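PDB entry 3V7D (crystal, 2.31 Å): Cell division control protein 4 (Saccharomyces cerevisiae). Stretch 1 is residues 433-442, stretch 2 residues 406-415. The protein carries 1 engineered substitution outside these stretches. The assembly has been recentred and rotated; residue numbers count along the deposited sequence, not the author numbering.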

ATOM      1  N   ALA B 433     -28.655  -1.479   3.674  1.00 30.80           N
ATOM      2  CA  ALA B 433     -28.446  -0.275   2.875  1.00 32.17           C
ATOM      3  C   ALA B 433     -29.123  -0.407   1.508  1.00 35.20           C
ATOM      4  O   ALA B 433     -29.140  -1.490   0.926  1.00 30.70           O
ATOM      5  CB  ALA B 433     -26.956   0.005   2.713  1.00 27.49           C
ATOM      6  N   ASP B 434     -29.692   0.691   1.010  1.00 33.47           N
ATOM      7  CA  ASP B 434     -30.305   0.708  -0.317  1.00 35.60           C
ATOM      8  C   ASP B 434     -29.311   1.238  -1.347  1.00 38.22           C
ATOM      9  O   ASP B 434     -29.292   0.792  -2.494  1.00 37.99           O
ATOM     10  CB  ASP B 434     -31.565   1.577  -0.330  1.00 43.15           C
ATOM     11  CG  ASP B 434     -32.695   0.987   0.492  1.00 46.50           C
ATOM     12  OD1 ASP B 434     -32.856  -0.253   0.486  1.00 46.86           O
ATOM     13  OD2 ASP B 434     -33.424   1.767   1.141  1.00 48.55           O
ATOM     14  N   GLN B 435     -28.497   2.205  -0.930  1.00 33.90           N
ATOM     15  CA  GLN B 435     -27.437   2.738  -1.776  1.00 36.20           C
ATOM     16  C   GLN B 435     -26.168   2.918  -0.958  1.00 37.41           C
ATOM     17  O   GLN B 435     -26.226   3.174   0.246  1.00 31.43           O
ATOM     18  CB  GLN B 435     -27.841   4.086  -2.378  1.00 40.21           C
ATOM     19  CG  GLN B 435     -29.121   4.062  -3.186  1.00 47.59           C
ATOM     20  CD  GLN B 435     -28.903   3.657  -4.630  1.00 57.26           C
ATOM     21  OE1 GLN B 435     -27.783   3.345  -5.042  1.00 57.33           O
ATOM     22  NE2 GLN B 435     -29.979   3.670  -5.413  1.00 60.73           N
ATOM     23  N   ILE B 436     -25.022   2.774  -1.614  1.00 35.59           N
ATOM     24  CA  ILE B 436     -23.744   3.103  -1.000  1.00 31.88           C
ATOM     25  C   ILE B 436     -23.182   4.300  -1.745  1.00 32.68           C
ATOM     26  O   ILE B 436     -22.761   4.174  -2.890  1.00 35.00           O
ATOM     27  CB  ILE B 436     -22.745   1.940  -1.103  1.00 33.14           C
ATOM     28  CG1 ILE B 436     -23.421   0.617  -0.726  1.00 28.96           C
ATOM     29  CG2 ILE B 436     -21.516   2.217  -0.236  1.00 26.89           C
ATOM     30  CD1 ILE B 436     -23.860   0.549   0.717  1.00 29.01           C
ATOM     31  N   TRP B 437     -23.190   5.465  -1.108  1.00 29.80           N
ATOM     32  CA  TRP B 437     -22.781   6.685  -1.792  1.00 29.48           C
ATOM     33  C   TRP B 437     -21.268   6.852  -1.815  1.00 32.80           C
ATOM     34  O   TRP B 437     -20.700   7.304  -2.803  1.00 34.77           O
ATOM     35  CB  TRP B 437     -23.449   7.913  -1.166  1.00 33.55           C
ATOM     36  CG  TRP B 437     -24.947   7.882  -1.262  1.00 42.50           C
ATOM     37  CD1 TRP B 437     -25.839   7.934  -0.229  1.00 44.86           C
ATOM     38  CD2 TRP B 437     -25.728   7.770  -2.461  1.00 40.38           C
ATOM     39  NE1 TRP B 437     -27.125   7.871  -0.712  1.00 44.28           N
ATOM     40  CE2 TRP B 437     -27.083   7.767  -2.077  1.00 42.29           C
ATOM     41  CE3 TRP B 437     -25.410   7.675  -3.820  1.00 43.10           C
ATOM     42  CZ2 TRP B 437     -28.119   7.675  -3.002  1.00 45.55           C
ATOM     43  CZ3 TRP B 437     -26.442   7.582  -4.738  1.00 46.62           C
ATOM     44  CH2 TRP B 437     -27.779   7.583  -4.324  1.00 41.50           C
ATOM     45  N   SER B 438     -20.613   6.479  -0.724  1.00 31.47           N
ATOM     46  CA  SER B 438     -19.174   6.645  -0.636  1.00 33.76           C
ATOM     47  C   SER B 438     -18.583   5.662   0.362  1.00 34.78           C
ATOM     48  O   SER B 438     -19.135   5.459   1.440  1.00 36.03           O
ATOM     49  CB  SER B 438     -18.830   8.080  -0.235  1.00 37.44           C
ATOM     50  OG  SER B 438     -17.434   8.297  -0.295  1.00 49.56           O
ATOM     51  N   VAL B 439     -17.467   5.045  -0.010  1.00 29.09           N
ATOM     52  CA  VAL B 439     -16.787   4.112   0.872  1.00 29.57           C
ATOM     53  C   VAL B 439     -15.289   4.430   0.934  1.00 30.24           C
ATOM     54  O   VAL B 439     -14.681   4.839  -0.056  1.00 32.94           O
ATOM     55  CB  VAL B 439     -17.040   2.630   0.462  1.00 28.11           C
ATOM     56  CG1 VAL B 439     -16.206   2.238  -0.754  1.00 26.91           C
ATOM     57  CG2 VAL B 439     -16.733   1.707   1.614  1.00 26.29           C
ATOM     58  N   ASN B 440     -14.710   4.260   2.114  1.00 26.40           N
ATOM     59  CA  ASN B 440     -13.307   4.577   2.345  1.00 29.11           C
ATOM     60  C   ASN B 440     -12.839   3.738   3.521  1.00 31.27           C
ATOM     61  O   ASN B 440     -13.578   3.554   4.491  1.00 32.75           O
ATOM     62  CB  ASN B 440     -13.156   6.071   2.661  1.00 23.82           C
ATOM     63  CG  ASN B 440     -11.710   6.558   2.578  1.00 32.83           C
ATOM     64  OD1 ASN B 440     -10.796   5.932   3.114  1.00 32.56           O
ATOM     65  ND2 ASN B 440     -11.503   7.690   1.903  1.00 30.33           N
ATOM     66  N   PHE B 441     -11.629   3.201   3.439  1.00 32.03           N
ATOM     67  CA  PHE B 441     -11.093   2.473   4.582  1.00 30.48           C
ATOM     68  C   PHE B 441      -9.597   2.676   4.757  1.00 33.18           C
ATOM     69  O   PHE B 441      -8.878   2.958   3.801  1.00 33.89           O
ATOM     70  CB  PHE B 441     -11.442   0.976   4.512  1.00 28.54           C
ATOM     71  CG  PHE B 441     -10.748   0.230   3.404  1.00 30.65           C
ATOM     72  CD1 PHE B 441      -9.466  -0.280   3.583  1.00 29.63           C
ATOM     73  CD2 PHE B 441     -11.383   0.017   2.193  1.00 29.09           C
ATOM     74  CE1 PHE B 441      -8.828  -0.972   2.566  1.00 29.02           C
ATOM     75  CE2 PHE B 441     -10.753  -0.677   1.170  1.00 27.11           C
ATOM     76  CZ  PHE B 441      -9.473  -1.170   1.357  1.00 31.15           C
ATOM     77  N   LYS B 442      -9.147   2.533   5.997  1.00 35.00           N
ATOM     78  CA  LYS B 442      -7.728   2.533   6.309  1.00 41.01           C
ATOM     79  C   LYS B 442      -7.516   1.684   7.549  1.00 37.87           C
ATOM     80  O   LYS B 442      -8.123   1.935   8.594  1.00 35.66           O
ATOM     81  CB  LYS B 442      -7.203   3.954   6.539  1.00 48.87           C
ATOM     82  CG  LYS B 442      -5.680   4.041   6.519  1.00 61.05           C
ATOM     83  CD  LYS B 442      -5.164   5.463   6.728  1.00 73.17           C
ATOM     84  CE  LYS B 442      -5.287   5.912   8.180  1.00 80.72           C
ATOM     85  NZ  LYS B 442      -4.497   7.151   8.458  1.00 82.22           N
TER
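Stretch 2, residues 406-415: LVSGSENQFN

Stretch 2 is a β-hairpin: strand 406-410 turns through a type II β turn from S410 to Q413 and returns as strand 413-415. N412, at the third position of the turn, takes positive phi (65°), which asparagine tolerates better than most residues. Backbone pairing closes the hairpin, with S410 N to Q413 O at 3.0 Å and Q413 N to S410 O at 2.9 Å. Strand 435-442 packs across it, its axis approaching that of 406-410 to 5.5 Å at a crossing angle of -124°, obliquely and nearer antiparallel than parallel. A single hydrogen bond joins the two backbones, N412 N to D434 O at 2.9 Å, beside a CA-H...O contact from E411 CA to the same D434 O at 3.4 Å. Water 2 lies within donating reach of A433 O (2.8 Å) and N412 OD1 (3.0 Å).

Beyond the turn the contact becomes apolar. I436 points toward the hairpin, and G409 makes room for it: I436 CB lies 3.9 Å from G409 CA, where a β-carbon on the glycine would clash with it. I436 CD1 reaches F414 CD1 at 3.9 Å. V439, compact and branched, rests on V407 and F414 where these two meet, its CG2 3.7 Å from V407 CG1 and 3.7 Å from F414 CE1, at the ring's edge. F441 extends the patch, CE2 meeting V407 CG2 at 3.8 Å.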

ATOM      1  N   LEU B 406     -10.423  -5.017  -1.640  1.00 33.99           N
ATOM      2  CA  LEU B 406     -11.332  -4.181  -2.414  1.00 31.87           C
ATOM      3  C   LEU B 406     -12.696  -4.141  -1.721  1.00 34.00           C
ATOM      4  O   LEU B 406     -13.249  -5.182  -1.361  1.00 32.53           O
ATOM      5  CB  LEU B 406     -11.493  -4.722  -3.836  1.00 27.97           C
ATOM      6  CG  LEU B 406     -12.629  -4.147  -4.695  1.00 28.73           C
ATOM      7  CD1 LEU B 406     -12.357  -2.699  -5.065  1.00 27.61           C
ATOM      8  CD2 LEU B 406     -12.885  -4.992  -5.959  1.00 21.81           C
ATOM      9  N   VAL B 407     -13.225  -2.938  -1.519  1.00 27.86           N
ATOM     10  CA  VAL B 407     -14.588  -2.777  -1.034  1.00 31.59           C
ATOM     11  C   VAL B 407     -15.357  -1.974  -2.075  1.00 31.56           C
ATOM     12  O   VAL B 407     -14.918  -0.900  -2.466  1.00 29.38           O
ATOM     13  CB  VAL B 407     -14.641  -2.036   0.320  1.00 32.29           C
ATOM     14  CG1 VAL B 407     -16.086  -1.850   0.761  1.00 35.27           C
ATOM     15  CG2 VAL B 407     -13.860  -2.792   1.379  1.00 25.81           C
ATOM     16  N   SER B 408     -16.490  -2.494  -2.537  1.00 30.88           N
ATOM     17  CA  SER B 408     -17.255  -1.816  -3.589  1.00 27.51           C
ATOM     18  C   SER B 408     -18.728  -1.669  -3.226  1.00 32.12           C
ATOM     19  O   SER B 408     -19.271  -2.453  -2.447  1.00 35.87           O
ATOM     20  CB  SER B 408     -17.111  -2.557  -4.920  1.00 27.44           C
ATOM     21  OG  SER B 408     -17.436  -3.932  -4.780  1.00 26.10           O
ATOM     22  N   GLY B 409     -19.373  -0.659  -3.792  1.00 34.78           N
ATOM     23  CA  GLY B 409     -20.762  -0.392  -3.479  1.00 35.72           C
ATOM     24  C   GLY B 409     -21.616  -0.030  -4.678  1.00 34.49           C
ATOM     25  O   GLY B 409     -21.160   0.604  -5.638  1.00 31.49           O
ATOM     26  N   SER B 410     -22.874  -0.444  -4.616  1.00 30.29           N
ATOM     27  CA  SER B 410     -23.869  -0.066  -5.610  1.00 29.14           C
ATOM     28  C   SER B 410     -25.233  -0.315  -4.991  1.00 35.15           C
ATOM     29  O   SER B 410     -25.322  -0.722  -3.833  1.00 36.61           O
ATOM     30  CB  SER B 410     -23.716  -0.893  -6.883  1.00 28.99           C
ATOM     31  OG  SER B 410     -24.038  -2.253  -6.651  1.00 32.10           O
ATOM     32  N   GLU B 411     -26.290  -0.077  -5.759  1.00 34.37           N
ATOM     33  CA  GLU B 411     -27.645  -0.264  -5.266  1.00 35.15           C
ATOM     34  C   GLU B 411     -27.832  -1.657  -4.673  1.00 33.54           C
ATOM     35  O   GLU B 411     -27.598  -2.664  -5.343  1.00 36.34           O
ATOM     36  CB  GLU B 411     -28.650  -0.018  -6.388  1.00 39.88           C
ATOM     37  CG  GLU B 411     -30.094  -0.108  -5.947  1.00 50.25           C
ATOM     38  CD  GLU B 411     -31.052   0.354  -7.027  1.00 61.27           C
ATOM     39  OE1 GLU B 411     -31.241   1.582  -7.172  1.00 58.86           O
ATOM     40  OE2 GLU B 411     -31.607  -0.514  -7.736  1.00 66.36           O
ATOM     41  N   ASN B 412     -28.222  -1.691  -3.399  1.00 33.04           N
ATOM     42  CA  ASN B 412     -28.459  -2.930  -2.657  1.00 34.36           C
ATOM     43  C   ASN B 412     -27.237  -3.819  -2.435  1.00 35.58           C
ATOM     44  O   ASN B 412     -27.366  -4.934  -1.924  1.00 35.61           O
ATOM     45  CB  ASN B 412     -29.584  -3.748  -3.300  1.00 38.08           C
ATOM     46  CG  ASN B 412     -30.919  -3.038  -3.252  1.00 44.50           C
ATOM     47  OD1 ASN B 412     -31.270  -2.415  -2.248  1.00 49.16           O
ATOM     48  ND2 ASN B 412     -31.671  -3.121  -4.343  1.00 42.09           N
ATOM     49  N   GLN B 413     -26.054  -3.335  -2.800  1.00 30.80           N
ATOM     50  CA  GLN B 413     -24.852  -4.163  -2.678  1.00 33.08           C
ATOM     51  C   GLN B 413     -23.657  -3.469  -2.029  1.00 30.66           C
ATOM     52  O   GLN B 413     -23.314  -2.333  -2.359  1.00 34.88           O
ATOM     53  CB  GLN B 413     -24.433  -4.726  -4.038  1.00 30.44           C
ATOM     54  CG  GLN B 413     -25.412  -5.724  -4.627  1.00 38.06           C
ATOM     55  CD  GLN B 413     -24.710  -6.832  -5.388  1.00 42.63           C
ATOM     56  OE1 GLN B 413     -23.480  -6.901  -5.418  1.00 45.12           O
ATOM     57  NE2 GLN B 413     -25.489  -7.713  -5.997  1.00 37.64           N
ATOM     58  N   PHE B 414     -23.021  -4.185  -1.114  1.00 29.68           N
ATOM     59  CA  PHE B 414     -21.820  -3.717  -0.445  1.00 30.16           C
ATOM     60  C   PHE B 414     -20.924  -4.938  -0.286  1.00 30.80           C
ATOM     61  O   PHE B 414     -21.227  -5.841   0.495  1.00 32.95           O
ATOM     62  CB  PHE B 414     -22.185  -3.110   0.911  1.00 32.72           C
ATOM     63  CG  PHE B 414     -21.015  -2.534   1.665  1.00 34.56           C
ATOM     64  CD1 PHE B 414     -20.516  -1.281   1.348  1.00 34.90           C
ATOM     65  CD2 PHE B 414     -20.437  -3.235   2.714  1.00 31.79           C
ATOM     66  CE1 PHE B 414     -19.449  -0.742   2.049  1.00 34.66           C
ATOM     67  CE2 PHE B 414     -19.366  -2.705   3.420  1.00 32.01           C
ATOM     68  CZ  PHE B 414     -18.873  -1.454   3.088  1.00 29.98           C
ATOM     69  N   ASN B 415     -19.837  -4.975  -1.052  1.00 32.51           N
ATOM     70  CA  ASN B 415     -18.982  -6.158  -1.125  1.00 30.67           C
ATOM     71  C   ASN B 415     -17.539  -5.922  -0.674  1.00 28.90           C
ATOM     72  O   ASN B 415     -16.945  -4.885  -0.960  1.00 26.59           O
ATOM     73  CB  ASN B 415     -18.981  -6.719  -2.549  1.00 28.65           C
ATOM     74  CG  ASN B 415     -20.367  -7.112  -3.022  1.00 30.94           C
ATOM     75  OD1 ASN B 415     -21.092  -7.821  -2.327  1.00 31.11           O
ATOM     76  ND2 ASN B 415     -20.746  -6.642  -4.205  1.00 30.81           N
TER
HETATM   77  O   HOH W   1     -26.613  -0.641  -1.020  1.00 35.57           O
HETATM   78  O   HOH W   2     -31.492  -2.948   0.660  1.00 51.63           O